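PDB 4JZA: uncharacterized protein from Legionella longbeachae NSW150, which is a phosphoinositide phosphatase that probably removes the 3-phosphate from phosphatidylinositol 3-phosphate and probably acts on host lipids during infection. Local coordinates for residues L207-T212 / I303-Q308; P307-V312 / Q391-D396; R341-P346 / R374-A379; N398-M403 / E453-T458. All coordinates share one frame; numbering follows the deposited sequence.

From the N terminus, contact 1 closes the first loop, a mostly helical excursion in which the chain leaves 207-212, in the insertion domain, and returns at 303-308. Contact 2 starts where contact 1 ends, sharing Pro-307 and Gln-308, and joins the short helix 308-311 to helix 388-402. Contact 3 lies wholly within that second loop, bringing the segment before strand 352-359 against the one after strand 365-374, and it touches contact 2 through His-394 and Leu-345. Contact 4 follows in series, pairing the end of helix 388-402 with the end of helix 441-454; the salt bridge between Asp-396 and Arg-454 links it to contact 2. No two of the loops cross.

Contact 1 of 4, residues L207-T212 / I303-Q308; sequences LDQGVT and ISSLPQ
Ser-304 and Leu-207 are joined by the one hydrogen bond of this contact, in which the serine OG donates to the leucine backbone O at 2.6 Å. The hydroxyl lies in the plane of the carbonyl, with a C=O...O angle of 148°. Its position follows from a chi1 of 64°, which sets OG between the backbone N and the carbonyl carbon of Ser-304. A small residue with a hydroxyl suits the place: the CA atoms of Leu-207 and Ser-304 are 5.6 Å apart. The second kind of contact is polar proximity without bonding. Gln-209 bends at chi2 so that its amide ends beside both serines, yet its NE2, 3.2 Å from Ser-304 OG, is badly angled for a bond, and its OE1 stays 3.5 Å from Ser-305 OG. Apolar contact is slight, with Leu-207 CB 4.2 Å from Ser-304 CB. Within 207-212 the chain makes a type I beta turn from Asp-208 to Val-211, closed by Val-211 N to Asp-208 O at 3.0 Å. The turn links helix 198-206 to helix 214-234, whereas 303-308 leads into helix 308-311, with Ile-303 resting on Cys-205 and Leu-306 on helix 172-183.

Contact 2 of 4, residues P307-V312 / Q391-D396; sequences PQWYWV and QQRHSD
Trp-309 is the residue of 307-312 that meets helix 388-402, touching Arg-393 and His-394. Just before it, Pro-307 occupies the N-cap position, where a proline costs no helical N-H bond, and places its CG 3.5 Å above one face of the indole. Trp-309 itself turns the CD1-NE1 edge of its five-membered ring to Arg-393, with CG set between the N and carbonyl carbon of its backbone (chi1 68°). Trp-309 CD1 lies 3.3 Å from Arg-393 NH1, which sits at the ring edge near its plane. Indole and guanidinium planes stand 84° apart, so CD1 comes over a face of the guanidinium. A water donates to the backbone O of Trp-309 (3.0 Å) and also bonds His-394 NE2 (2.9 Å). Tyr-310 then lays its CB over the same indole face as Pro-307. Because Arg-393 sits at the indole edge, this is no cation-pi stack. Trp-309 NE1 and Arg-393 NH1, both donors, find Glu-177 of helix 172-183, whose carboxylate probably offsets the arginine's positive charge.

Contact 3 of 4, residues R341-P346 / R374-A379; sequences RHRTLP and RSSHIA
The guanidinium of Arg-343 points at the backbone of 377-379, with Ile-378 C in its plane at the edge, 4.0 Å from NH2. Ser-376 CB approaches obliquely, 3.6 Å from Arg-343 NE. The carbonyl O of Ala-379 also lies obliquely, 3.0 Å from Arg-343 NH2, but the angle is too poor for a hydrogen bond; the modelled approach of His-377 O to the same nitrogen is implausibly close and doubtful. The imidazole of His-377 turns away toward helix 441-454, with Ala-379 CB in plane at its edge and its ND1 weakly bonded by Ala-379 N at 3.4 Å. Arginine suits the place because a long chain can fold, here at chi2 (-68°) and chi3 (-82°), to bring the guanidinium beside this backbone, though its polar details stay uncertain. The backbone O of Arg-343 hydrogen-bonds Thr-380 OG1, a firmer link to the same loop. Ser-376 sends its OG to Ser-552 O, and His-377 pairs through its backbone with Val-551. Those partners belong to the loop after strand 545-549, whose sequence CVSGKDR fits the CX5R signature of cysteine-dependent phosphatases, so 374-379 probably flanks the phosphate-binding loop of the active site.

Contact 4 of 4, residues N398-M403 / E453-T458; sequences NLAKVM and ERRKET
Arg-455 reaches across to helix 388-402 and lays its side chain along Leu-399, Ala-400 and Met-403. Its aliphatic part meets the leucine, Arg-455 CD being 3.7 Å from Leu-399 CD2, with the branched leucine end and the extended arginine chain crossing at a slant. Farther out the guanidinium lies flat against the helix surface, with Ala-400 CA over one face and Ala-400 CB 3.5 Å from Arg-455 NH2. The small alanine leaves room for the flat group. Met-403, a selenomethionine in the crystal, adds its CB 4.0 Å from Arg-455 NH1, while the rest of its chain leads away toward strand 545-549. The two helices end side by side here, on a mixed sheet: strand 412-416, helix 441-454 and strand 462-465 form a beta-alpha-beta crossover between adjacent parallel strands. What places the guanidinium is the arginine's own shape, extended through chi1 and chi2 and then bent at chi3 (-90°). Thr-458 CG2 backs its opposite face, 3.9 Å above the plane, and Arg-455 NH1 has a weak bond to Gln-459 OE1. The arginine's positive charge lies near the C-terminal end of helix 388-402, where the helix dipole would tend to welcome it. Farther back, Leu-399 rests on Ala-451 and Val-452.

Contact 1 of 4, residues L207-T212 / I303-Q308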
loop_
_atom_site.group_PDB
_atom_site.type_symbol
_atom_site.label_atom_id
_atom_site.label_comp_id
_atom_site.label_asym_id
_atom_site.label_seq_id
_atom_site.Cartn_x
_atom_site.Cartn_y
_atom_site.Cartn_z
ATOM N N LEU A 207 -11.056 -28.774 2.516
ATOM C CA LEU A 207 -11.308 -30.126 2.052
ATOM C C LEU A 207 -10.130 -31.029 2.360
ATOM O O LEU A 207 -8.993 -30.753 1.957
ATOM C CB LEU A 207 -11.540 -30.124 0.539
ATOM C CG LEU A 207 -12.148 -31.375 -0.081
ATOM C CD1 LEU A 207 -13.600 -31.520 0.360
ATOM C CD2 LEU A 207 -12.018 -31.297 -1.595
ATOM N N ASP A 208 -10.430 -32.109 3.071
ATOM C CA ASP A 208 -9.496 -33.186 3.367
ATOM C C ASP A 208 -8.872 -33.854 2.115
ATOM O O ASP A 208 -9.554 -34.072 1.127
ATOM C CB ASP A 208 -10.243 -34.231 4.177
ATOM C CG ASP A 208 -9.370 -35.352 4.595
ATOM O OD1 ASP A 208 -8.148 -35.190 4.696
ATOM O OD2 ASP A 208 -9.888 -36.430 4.823
ATOM N N GLN A 209 -7.568 -34.158 2.168
ATOM C CA GLN A 209 -6.832 -34.721 1.018
ATOM C C GLN A 209 -7.203 -36.200 0.759
ATOM O O GLN A 209 -6.736 -36.812 -0.217
ATOM C CB GLN A 209 -5.296 -34.514 1.163
ATOM C CG GLN A 209 -4.653 -33.533 0.155
ATOM C CD GLN A 209 -4.320 -32.136 0.715
ATOM O OE1 GLN A 209 -3.178 -31.665 0.593
ATOM N NE2 GLN A 209 -5.313 -31.466 1.302
ATOM N N GLY A 210 -8.049 -36.772 1.614
ATOM C CA GLY A 210 -8.682 -38.055 1.282
ATOM C C GLY A 210 -9.730 -37.976 0.169
ATOM O O GLY A 210 -10.093 -38.994 -0.423
ATOM N N VAL A 211 -10.227 -36.766 -0.106
ATOM C CA VAL A 211 -11.233 -36.521 -1.149
ATOM C C VAL A 211 -10.535 -36.097 -2.430
ATOM O O VAL A 211 -10.139 -34.963 -2.531
ATOM C CB VAL A 211 -12.210 -35.428 -0.703
ATOM C CG1 VAL A 211 -13.228 -35.142 -1.777
ATOM C CG2 VAL A 211 -12.935 -35.825 0.572
ATOM N N THR A 212 -10.385 -37.011 -3.391
ATOM C CA THR A 212 -9.425 -36.864 -4.506
ATOM C C THR A 212 -10.090 -36.639 -5.866
ATOM O O THR A 212 -9.417 -36.671 -6.918
ATOM C CB THR A 212 -8.558 -38.151 -4.680
ATOM O OG1 THR A 212 -9.345 -39.181 -5.288
ATOM C CG2 THR A 212 -7.999 -38.689 -3.343
ATOM N N ILE A 303 -7.573 -27.085 -4.209
ATOM C CA ILE A 303 -7.575 -25.848 -3.448
ATOM C C ILE A 303 -6.924 -26.033 -2.073
ATOM O O ILE A 303 -6.020 -25.278 -1.706
ATOM C CB ILE A 303 -8.994 -25.255 -3.306
ATOM C CG1 ILE A 303 -9.627 -24.941 -4.674
ATOM C CG2 ILE A 303 -8.952 -23.958 -2.519
ATOM C CD1 ILE A 303 -8.810 -24.059 -5.607
ATOM N N SER A 304 -7.357 -27.051 -1.335
ATOM C CA SER A 304 -6.982 -27.180 0.071
ATOM C C SER A 304 -5.518 -27.461 0.285
ATOM O O SER A 304 -5.054 -27.486 1.413
ATOM C CB SER A 304 -7.808 -28.269 0.753
ATOM O OG SER A 304 -7.512 -29.508 0.179
ATOM N N SER A 305 -4.781 -27.682 -0.789
ATOM C CA SER A 305 -3.313 -27.823 -0.682
ATOM C C SER A 305 -2.554 -26.554 -0.271
ATOM O O SER A 305 -1.446 -26.640 0.228
ATOM C CB SER A 305 -2.754 -28.271 -2.023
ATOM O OG SER A 305 -3.137 -29.592 -2.260
ATOM N N LEU A 306 -3.128 -25.392 -0.566
ATOM C CA LEU A 306 -2.565 -24.124 -0.200
ATOM C C LEU A 306 -3.489 -23.432 0.788
ATOM O O LEU A 306 -4.653 -23.687 0.856
ATOM C CB LEU A 306 -2.381 -23.274 -1.430
ATOM C CG LEU A 306 -1.291 -23.831 -2.315
ATOM C CD1 LEU A 306 -1.252 -23.083 -3.656
ATOM C CD2 LEU A 306 0.041 -23.766 -1.587
ATOM N N PRO A 307 -2.943 -22.544 1.578
ATOM C CA PRO A 307 -3.720 -21.895 2.621
ATOM C C PRO A 307 -4.714 -20.858 2.139
ATOM O O PRO A 307 -4.493 -20.185 1.140
ATOM C CB PRO A 307 -2.655 -21.224 3.448
ATOM C CG PRO A 307 -1.561 -20.949 2.462
ATOM C CD PRO A 307 -1.539 -22.093 1.533
ATOM N N GLN A 308 -5.812 -20.744 2.882
ATOM C CA GLN A 308 -6.927 -19.868 2.535
ATOM C C GLN A 308 -6.513 -18.391 2.442
ATOM O O GLN A 308 -7.013 -17.668 1.601
ATOM C CB GLN A 308 -8.041 -20.089 3.543
ATOM C CG GLN A 308 -9.369 -19.453 3.225
ATOM C CD GLN A 308 -10.381 -19.681 4.349
ATOM O OE1 GLN A 308 -10.011 -19.970 5.494
ATOM N NE2 GLN A 308 -11.663 -19.536 4.035
#

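Contact 2 of 4, residues P307-V312 / Q391-D396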
loop_
_atom_site.group_PDB
_atom_site.type_symbol
_atom_site.label_atom_id
_atom_site.label_comp_id
_atom_site.label_asym_id
_atom_site.label_seq_id
_atom_site.Cartn_x
_atom_site.Cartn_y
_atom_site.Cartn_z
ATOM N N PRO A 307 -2.943 -22.544 1.578
ATOM C CA PRO A 307 -3.720 -21.895 2.621
ATOM C C PRO A 307 -4.714 -20.858 2.139
ATOM O O PRO A 307 -4.493 -20.185 1.140
ATOM C CB PRO A 307 -2.655 -21.224 3.448
ATOM C CG PRO A 307 -1.561 -20.949 2.462
ATOM C CD PRO A 307 -1.539 -22.093 1.533
ATOM N N GLN A 308 -5.812 -20.744 2.882
ATOM C CA GLN A 308 -6.927 -19.868 2.535
ATOM C C GLN A 308 -6.513 -18.391 2.442
ATOM O O GLN A 308 -7.013 -17.668 1.601
ATOM C CB GLN A 308 -8.041 -20.089 3.543
ATOM C CG GLN A 308 -9.369 -19.453 3.225
ATOM C CD GLN A 308 -10.381 -19.681 4.349
ATOM O OE1 GLN A 308 -10.011 -19.970 5.494
ATOM N NE2 GLN A 308 -11.663 -19.536 4.035
ATOM N N TRP A 309 -5.573 -17.936 3.262
ATOM C CA TRP A 309 -5.079 -16.583 3.093
ATOM C C TRP A 309 -4.516 -16.329 1.702
ATOM O O TRP A 309 -4.579 -15.222 1.216
ATOM C CB TRP A 309 -4.055 -16.198 4.151
ATOM C CG TRP A 309 -2.751 -16.880 4.122
ATOM C CD1 TRP A 309 -2.318 -17.809 4.993
ATOM C CD2 TRP A 309 -1.678 -16.631 3.227
ATOM N NE1 TRP A 309 -1.038 -18.174 4.697
ATOM C CE2 TRP A 309 -0.628 -17.466 3.596
ATOM C CE3 TRP A 309 -1.494 -15.769 2.142
ATOM C CZ2 TRP A 309 0.608 -17.479 2.904
ATOM C CZ3 TRP A 309 -0.256 -15.783 1.453
ATOM C CH2 TRP A 309 0.766 -16.621 1.849
ATOM N N TYR A 310 -3.954 -17.340 1.064
ATOM C CA TYR A 310 -3.353 -17.171 -0.249
ATOM C C TYR A 310 -4.456 -16.967 -1.257
ATOM O O TYR A 310 -4.379 -16.055 -2.086
ATOM C CB TYR A 310 -2.507 -18.382 -0.622
ATOM C CG TYR A 310 -1.964 -18.317 -1.982
ATOM C CD1 TYR A 310 -0.966 -17.403 -2.295
ATOM C CD2 TYR A 310 -2.439 -19.155 -2.990
ATOM C CE1 TYR A 310 -0.456 -17.317 -3.584
ATOM C CE2 TYR A 310 -1.926 -19.070 -4.285
ATOM C CZ TYR A 310 -0.932 -18.146 -4.581
ATOM O OH TYR A 310 -0.393 -18.023 -5.861
ATOM N N TRP A 311 -5.514 -17.772 -1.166
ATOM C CA TRP A 311 -6.566 -17.743 -2.206
ATOM C C TRP A 311 -7.385 -16.444 -2.256
ATOM O O TRP A 311 -7.971 -16.124 -3.267
ATOM C CB TRP A 311 -7.518 -18.952 -2.074
ATOM C CG TRP A 311 -6.863 -20.316 -2.265
ATOM C CD1 TRP A 311 -6.794 -21.301 -1.351
ATOM C CD2 TRP A 311 -6.202 -20.813 -3.441
ATOM N NE1 TRP A 311 -6.124 -22.377 -1.872
ATOM C CE2 TRP A 311 -5.762 -22.102 -3.160
ATOM C CE3 TRP A 311 -5.970 -20.297 -4.711
ATOM C CZ2 TRP A 311 -5.083 -22.873 -4.079
ATOM C CZ3 TRP A 311 -5.296 -21.079 -5.635
ATOM C CH2 TRP A 311 -4.879 -22.345 -5.324
ATOM N N VAL A 312 -7.458 -15.710 -1.164
ATOM C CA VAL A 312 -8.174 -14.429 -1.177
ATOM C C VAL A 312 -7.342 -13.270 -1.792
ATOM O O VAL A 312 -7.880 -12.193 -2.141
ATOM C CB VAL A 312 -8.703 -14.068 0.217
ATOM C CG1 VAL A 312 -9.637 -15.156 0.714
ATOM C CG2 VAL A 312 -7.567 -13.867 1.201
ATOM N N GLN A 391 -9.185 -13.686 8.581
ATOM C CA GLN A 391 -9.048 -12.457 9.307
ATOM C C GLN A 391 -8.368 -12.759 10.609
ATOM O O GLN A 391 -7.538 -11.981 11.092
ATOM C CB GLN A 391 -10.425 -11.843 9.519
ATOM C CG GLN A 391 -10.476 -10.421 9.048
ATOM C CD GLN A 391 -11.859 -9.897 8.826
ATOM O OE1 GLN A 391 -12.609 -10.461 8.046
ATOM N NE2 GLN A 391 -12.194 -8.780 9.482
ATOM N N GLN A 392 -8.700 -13.930 11.152
ATOM C CA GLN A 392 -8.124 -14.428 12.402
ATOM C C GLN A 392 -6.735 -15.056 12.237
ATOM O O GLN A 392 -5.959 -15.104 13.176
ATOM C CB GLN A 392 -9.066 -15.455 13.037
ATOM C CG GLN A 392 -10.397 -14.863 13.489
ATOM C CD GLN A 392 -11.355 -15.895 14.123
ATOM O OE1 GLN A 392 -12.544 -15.630 14.274
ATOM N NE2 GLN A 392 -10.835 -17.066 14.499
ATOM N N ARG A 393 -6.438 -15.618 11.082
ATOM C CA ARG A 393 -5.106 -16.158 10.883
ATOM C C ARG A 393 -4.146 -14.973 10.940
ATOM O O ARG A 393 -3.095 -15.093 11.535
ATOM C CB ARG A 393 -5.000 -16.916 9.556
ATOM C CG ARG A 393 -3.599 -17.166 9.038
ATOM C CD ARG A 393 -2.834 -18.084 9.931
ATOM N NE ARG A 393 -1.437 -18.097 9.513
ATOM C CZ ARG A 393 -0.965 -18.788 8.494
ATOM N NH1 ARG A 393 -1.771 -19.563 7.781
ATOM N NH2 ARG A 393 0.328 -18.744 8.210
ATOM N N HIS A 394 -4.520 -13.834 10.334
ATOM C CA HIS A 394 -3.756 -12.582 10.447
ATOM C C HIS A 394 -3.576 -12.081 11.896
ATOM O O HIS A 394 -2.442 -11.841 12.350
ATOM C CB HIS A 394 -4.395 -11.485 9.589
ATOM C CG HIS A 394 -4.146 -11.646 8.132
ATOM N ND1 HIS A 394 -3.276 -10.837 7.440
ATOM C CD2 HIS A 394 -4.623 -12.538 7.234
ATOM C CE1 HIS A 394 -3.249 -11.208 6.171
ATOM N NE2 HIS A 394 -4.050 -12.244 6.019
ATOM N N SER A 395 -4.678 -11.904 12.619
ATOM C CA SER A 395 -4.560 -11.392 13.964
ATOM C C SER A 395 -3.835 -12.370 14.877
ATOM O O SER A 395 -2.929 -11.989 15.619
ATOM C CB SER A 395 -5.919 -10.967 14.511
ATOM O OG SER A 395 -6.787 -12.067 14.652
ATOM N N ASP A 396 -4.157 -13.650 14.787
ATOM C CA ASP A 396 -3.484 -14.642 15.656
ATOM C C ASP A 396 -1.996 -14.685 15.364
ATOM O O ASP A 396 -1.154 -14.577 16.261
ATOM C CB ASP A 396 -4.007 -16.090 15.449
ATOM C CG ASP A 396 -5.450 -16.337 15.950
ATOM O OD1 ASP A 396 -5.938 -15.684 16.907
ATOM O OD2 ASP A 396 -6.082 -17.242 15.356
HETATM O O HOH W 1 -4.288 -13.063 3.265
#

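Contact 3 of 4, residues R341-P346 / R374-A379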
loop_
_atom_site.group_PDB
_atom_site.type_symbol
_atom_site.label_atom_id
_atom_site.label_comp_id
_atom_site.label_asym_id
_atom_site.label_seq_id
_atom_site.Cartn_x
_atom_site.Cartn_y
_atom_site.Cartn_z
ATOM N N ARG A 341 1.809 -0.485 4.576
ATOM C CA ARG A 341 0.554 -0.502 3.783
ATOM C C ARG A 341 0.178 -1.906 3.360
ATOM O O ARG A 341 -0.874 -2.128 2.785
ATOM C CB ARG A 341 0.721 0.276 2.505
ATOM C CG ARG A 341 0.924 1.756 2.656
ATOM C CD ARG A 341 1.397 2.287 1.300
ATOM N NE ARG A 341 2.812 2.064 1.051
ATOM C CZ ARG A 341 3.382 2.105 -0.131
ATOM N NH1 ARG A 341 2.682 2.356 -1.229
ATOM N NH2 ARG A 341 4.674 1.884 -0.215
ATOM N N HIS A 342 1.078 -2.840 3.626
ATOM C CA HIS A 342 1.053 -4.122 3.021
ATOM C C HIS A 342 0.451 -5.090 4.017
ATOM O O HIS A 342 1.155 -5.873 4.642
ATOM C CB HIS A 342 2.476 -4.546 2.639
ATOM C CG HIS A 342 2.503 -5.770 1.790
ATOM N ND1 HIS A 342 3.507 -6.068 0.936
ATOM C CD2 HIS A 342 1.635 -6.784 1.685
ATOM C CE1 HIS A 342 3.225 -7.185 0.291
ATOM N NE2 HIS A 342 2.115 -7.661 0.763
ATOM N N ARG A 343 -0.874 -5.090 4.099
ATOM C CA ARG A 343 -1.550 -5.913 5.111
ATOM C C ARG A 343 -2.373 -7.083 4.576
ATOM O O ARG A 343 -3.370 -7.495 5.204
ATOM C CB ARG A 343 -2.370 -4.963 5.987
ATOM C CG ARG A 343 -1.540 -3.745 6.361
ATOM C CD ARG A 343 -0.424 -4.172 7.302
ATOM N NE ARG A 343 -1.004 -4.240 8.624
ATOM C CZ ARG A 343 -1.223 -5.336 9.272
ATOM N NH1 ARG A 343 -0.821 -6.474 8.785
ATOM N NH2 ARG A 343 -1.813 -5.293 10.435
ATOM N N THR A 344 -1.946 -7.605 3.414
ATOM C CA THR A 344 -2.595 -8.714 2.744
ATOM C C THR A 344 -1.946 -10.090 3.027
ATOM O O THR A 344 -2.499 -11.130 2.653
ATOM C CB THR A 344 -2.598 -8.490 1.228
ATOM O OG1 THR A 344 -1.279 -8.230 0.767
ATOM C CG2 THR A 344 -3.448 -7.336 0.878
ATOM N N LEU A 345 -0.789 -10.096 3.698
ATOM C CA LEU A 345 -0.114 -11.333 4.050
ATOM C C LEU A 345 -0.077 -11.423 5.575
ATOM O O LEU A 345 0.037 -10.418 6.281
ATOM C CB LEU A 345 1.291 -11.331 3.485
ATOM C CG LEU A 345 1.438 -11.104 1.969
ATOM C CD1 LEU A 345 2.916 -10.949 1.611
ATOM C CD2 LEU A 345 0.884 -12.273 1.187
ATOM N N PRO A 346 -0.189 -12.641 6.108
ATOM C CA PRO A 346 -0.406 -12.805 7.535
ATOM C C PRO A 346 0.874 -12.819 8.352
ATOM O O PRO A 346 1.157 -13.763 9.044
ATOM C CB PRO A 346 -1.137 -14.148 7.607
ATOM C CG PRO A 346 -0.609 -14.916 6.461
ATOM C CD PRO A 346 -0.271 -13.925 5.385
ATOM N N ARG A 374 7.516 -2.394 18.047
ATOM C CA ARG A 374 6.510 -1.671 17.291
ATOM C C ARG A 374 6.123 -2.431 16.038
ATOM O O ARG A 374 6.928 -3.138 15.465
ATOM C CB ARG A 374 7.064 -0.310 16.889
ATOM C CG ARG A 374 8.464 -0.384 16.317
ATOM C CD ARG A 374 9.049 0.983 16.072
ATOM N NE ARG A 374 8.072 1.888 15.497
ATOM C CZ ARG A 374 8.365 3.089 15.027
ATOM N NH1 ARG A 374 9.606 3.523 15.056
ATOM N NH2 ARG A 374 7.419 3.852 14.529
ATOM N N SER A 375 4.876 -2.287 15.623
ATOM C CA SER A 375 4.386 -2.888 14.395
ATOM C C SER A 375 3.121 -2.177 13.941
ATOM O O SER A 375 2.582 -1.357 14.654
ATOM C CB SER A 375 4.132 -4.384 14.573
ATOM O OG SER A 375 2.815 -4.639 15.014
ATOM N N SER A 376 2.666 -2.488 12.740
ATOM C CA SER A 376 1.336 -2.114 12.305
ATOM C C SER A 376 0.332 -2.931 13.101
ATOM O O SER A 376 0.638 -4.013 13.569
ATOM C CB SER A 376 1.162 -2.382 10.819
ATOM O OG SER A 376 2.015 -1.563 10.060
ATOM N N HIS A 377 -0.866 -2.398 13.267
ATOM C CA HIS A 377 -1.871 -3.021 14.097
ATOM C C HIS A 377 -1.912 -4.504 13.777
ATOM O O HIS A 377 -1.765 -4.851 12.672
ATOM C CB HIS A 377 -3.252 -2.389 13.847
ATOM C CG HIS A 377 -4.203 -2.594 14.986
ATOM N ND1 HIS A 377 -5.034 -3.682 15.066
ATOM C CD2 HIS A 377 -4.397 -1.892 16.122
ATOM C CE1 HIS A 377 -5.727 -3.621 16.183
ATOM N NE2 HIS A 377 -5.369 -2.534 16.837
ATOM N N ILE A 378 -2.095 -5.371 14.756
ATOM C CA ILE A 378 -2.071 -6.842 14.514
ATOM C C ILE A 378 -3.192 -7.325 13.584
ATOM O O ILE A 378 -3.064 -8.351 12.932
ATOM C CB ILE A 378 -2.159 -7.651 15.837
ATOM C CG1 ILE A 378 -3.323 -7.175 16.719
ATOM C CG2 ILE A 378 -0.873 -7.534 16.646
ATOM C CD1 ILE A 378 -3.753 -8.218 17.718
ATOM N N ALA A 379 -4.280 -6.569 13.516
ATOM C CA ALA A 379 -5.403 -6.931 12.662
ATOM C C ALA A 379 -5.267 -6.194 11.355
ATOM O O ALA A 379 -4.662 -5.111 11.297
ATOM C CB ALA A 379 -6.706 -6.567 13.326
#

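Contact 4 of 4, residues N398-M403 / E453-T458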
loop_
_atom_site.group_PDB
_atom_site.type_symbol
_atom_site.label_atom_id
_atom_site.label_comp_id
_atom_site.label_asym_id
_atom_site.label_seq_id
_atom_site.Cartn_x
_atom_site.Cartn_y
_atom_site.Cartn_z
ATOM N N ASN A 398 -0.121 -12.708 13.844
ATOM C CA ASN A 398 0.581 -11.428 14.129
ATOM C C ASN A 398 0.736 -11.173 15.633
ATOM O O ASN A 398 1.799 -10.765 16.119
ATOM C CB ASN A 398 -0.123 -10.226 13.457
ATOM C CG ASN A 398 0.135 -10.151 11.968
ATOM O OD1 ASN A 398 1.095 -10.730 11.453
ATOM N ND2 ASN A 398 -0.734 -9.458 11.261
ATOM N N LEU A 399 -0.315 -11.446 16.381
ATOM C CA LEU A 399 -0.190 -11.361 17.826
ATOM C C LEU A 399 0.945 -12.270 18.348
ATOM O O LEU A 399 1.751 -11.822 19.133
ATOM C CB LEU A 399 -1.509 -11.713 18.489
ATOM C CG LEU A 399 -1.508 -11.728 20.002
ATOM C CD1 LEU A 399 -1.045 -10.356 20.542
ATOM C CD2 LEU A 399 -2.929 -12.093 20.466
ATOM N N ALA A 400 1.004 -13.531 17.904
ATOM C CA ALA A 400 2.079 -14.452 18.317
ATOM C C ALA A 400 3.436 -13.908 17.933
ATOM O O ALA A 400 4.391 -14.046 18.675
ATOM C CB ALA A 400 1.895 -15.841 17.702
ATOM N N LYS A 401 3.557 -13.295 16.767
ATOM C CA LYS A 401 4.887 -12.936 16.328
ATOM C C LYS A 401 5.403 -11.741 17.150
ATOM O O LYS A 401 6.582 -11.603 17.456
ATOM C CB LYS A 401 4.841 -12.616 14.872
ATOM C CG LYS A 401 6.195 -12.319 14.323
ATOM C CD LYS A 401 7.157 -13.453 14.555
ATOM C CE LYS A 401 8.404 -13.194 13.737
ATOM N NZ LYS A 401 9.433 -14.268 13.928
ATOM N N VAL A 402 4.462 -10.927 17.551
ATOM C CA VAL A 402 4.718 -9.652 18.187
ATOM C C VAL A 402 4.978 -9.858 19.715
ATOM O O VAL A 402 5.611 -9.030 20.405
ATOM C CB VAL A 402 3.531 -8.696 17.755
ATOM C CG1 VAL A 402 2.857 -7.968 18.881
ATOM C CG2 VAL A 402 3.964 -7.771 16.623
HETATM N N MSE A 403 4.535 -11.000 20.226
HETATM C CA MSE A 403 4.841 -11.405 21.585
HETATM C C MSE A 403 6.075 -12.281 21.630
HETATM O O MSE A 403 6.458 -12.765 22.701
HETATM C CB MSE A 403 3.639 -12.158 22.120
HETATM C CG MSE A 403 2.408 -11.269 22.180
HETATM SE SE MSE A 403 2.609 -9.971 23.640
HETATM C CE MSE A 403 1.927 -8.337 22.817
ATOM N N GLU A 453 -8.050 -12.662 23.563
ATOM C CA GLU A 453 -8.917 -13.690 24.184
ATOM C C GLU A 453 -8.516 -15.110 23.804
ATOM O O GLU A 453 -8.449 -15.960 24.657
ATOM C CB GLU A 453 -10.421 -13.502 23.835
ATOM C CG GLU A 453 -11.303 -12.903 24.936
ATOM C CD GLU A 453 -11.398 -13.793 26.177
ATOM O OE1 GLU A 453 -11.271 -13.304 27.343
ATOM O OE2 GLU A 453 -11.585 -15.003 25.974
ATOM N N ARG A 454 -8.252 -15.370 22.530
ATOM C CA ARG A 454 -7.960 -16.738 22.076
ATOM C C ARG A 454 -6.621 -17.227 22.584
ATOM O O ARG A 454 -6.399 -18.432 22.711
ATOM C CB ARG A 454 -7.989 -16.831 20.557
ATOM C CG ARG A 454 -9.368 -16.653 19.939
ATOM C CD ARG A 454 -9.320 -16.798 18.437
ATOM N NE ARG A 454 -10.008 -15.663 17.851
ATOM C CZ ARG A 454 -9.432 -14.709 17.113
ATOM N NH1 ARG A 454 -8.143 -14.757 16.806
ATOM N NH2 ARG A 454 -10.164 -13.709 16.646
ATOM N N ARG A 455 -5.771 -16.264 22.933
ATOM C CA ARG A 455 -4.435 -16.513 23.406
ATOM C C ARG A 455 -4.409 -16.525 24.949
ATOM O O ARG A 455 -3.357 -16.758 25.566
ATOM C CB ARG A 455 -3.485 -15.473 22.767
ATOM C CG ARG A 455 -2.117 -15.310 23.401
ATOM C CD ARG A 455 -1.115 -14.582 22.534
ATOM N NE ARG A 455 -0.406 -15.553 21.711
ATOM C CZ ARG A 455 0.840 -15.987 21.889
ATOM N NH1 ARG A 455 1.588 -15.546 22.880
ATOM N NH2 ARG A 455 1.339 -16.870 21.033
ATOM N N LYS A 456 -5.559 -16.346 25.591
ATOM C CA LYS A 456 -5.600 -16.294 27.064
ATOM C C LYS A 456 -4.913 -17.511 27.701
ATOM O O LYS A 456 -4.145 -17.361 28.640
ATOM C CB LYS A 456 -7.037 -16.153 27.595
ATOM C CG LYS A 456 -7.139 -15.187 28.775
ATOM C CD LYS A 456 -7.517 -13.766 28.348
ATOM C CE LYS A 456 -6.555 -12.686 28.865
ATOM N NZ LYS A 456 -7.174 -11.326 28.964
ATOM N N GLU A 457 -5.163 -18.695 27.148
ATOM C CA GLU A 457 -4.543 -19.947 27.600
ATOM C C GLU A 457 -3.030 -19.882 27.630
ATOM O O GLU A 457 -2.411 -20.408 28.516
ATOM C CB GLU A 457 -4.934 -21.107 26.657
ATOM C CG GLU A 457 -6.431 -21.421 26.532
ATOM C CD GLU A 457 -7.017 -22.032 27.794
ATOM O OE1 GLU A 457 -6.900 -21.413 28.875
ATOM O OE2 GLU A 457 -7.591 -23.142 27.707
ATOM N N THR A 458 -2.436 -19.271 26.623
ATOM C CA THR A 458 -0.988 -19.310 26.445
ATOM C C THR A 458 -0.255 -18.242 27.234
ATOM O O THR A 458 0.863 -18.454 27.682
ATOM C CB THR A 458 -0.680 -19.129 24.947
ATOM O OG1 THR A 458 -1.378 -20.157 24.223
ATOM C CG2 THR A 458 0.858 -19.154 24.630
#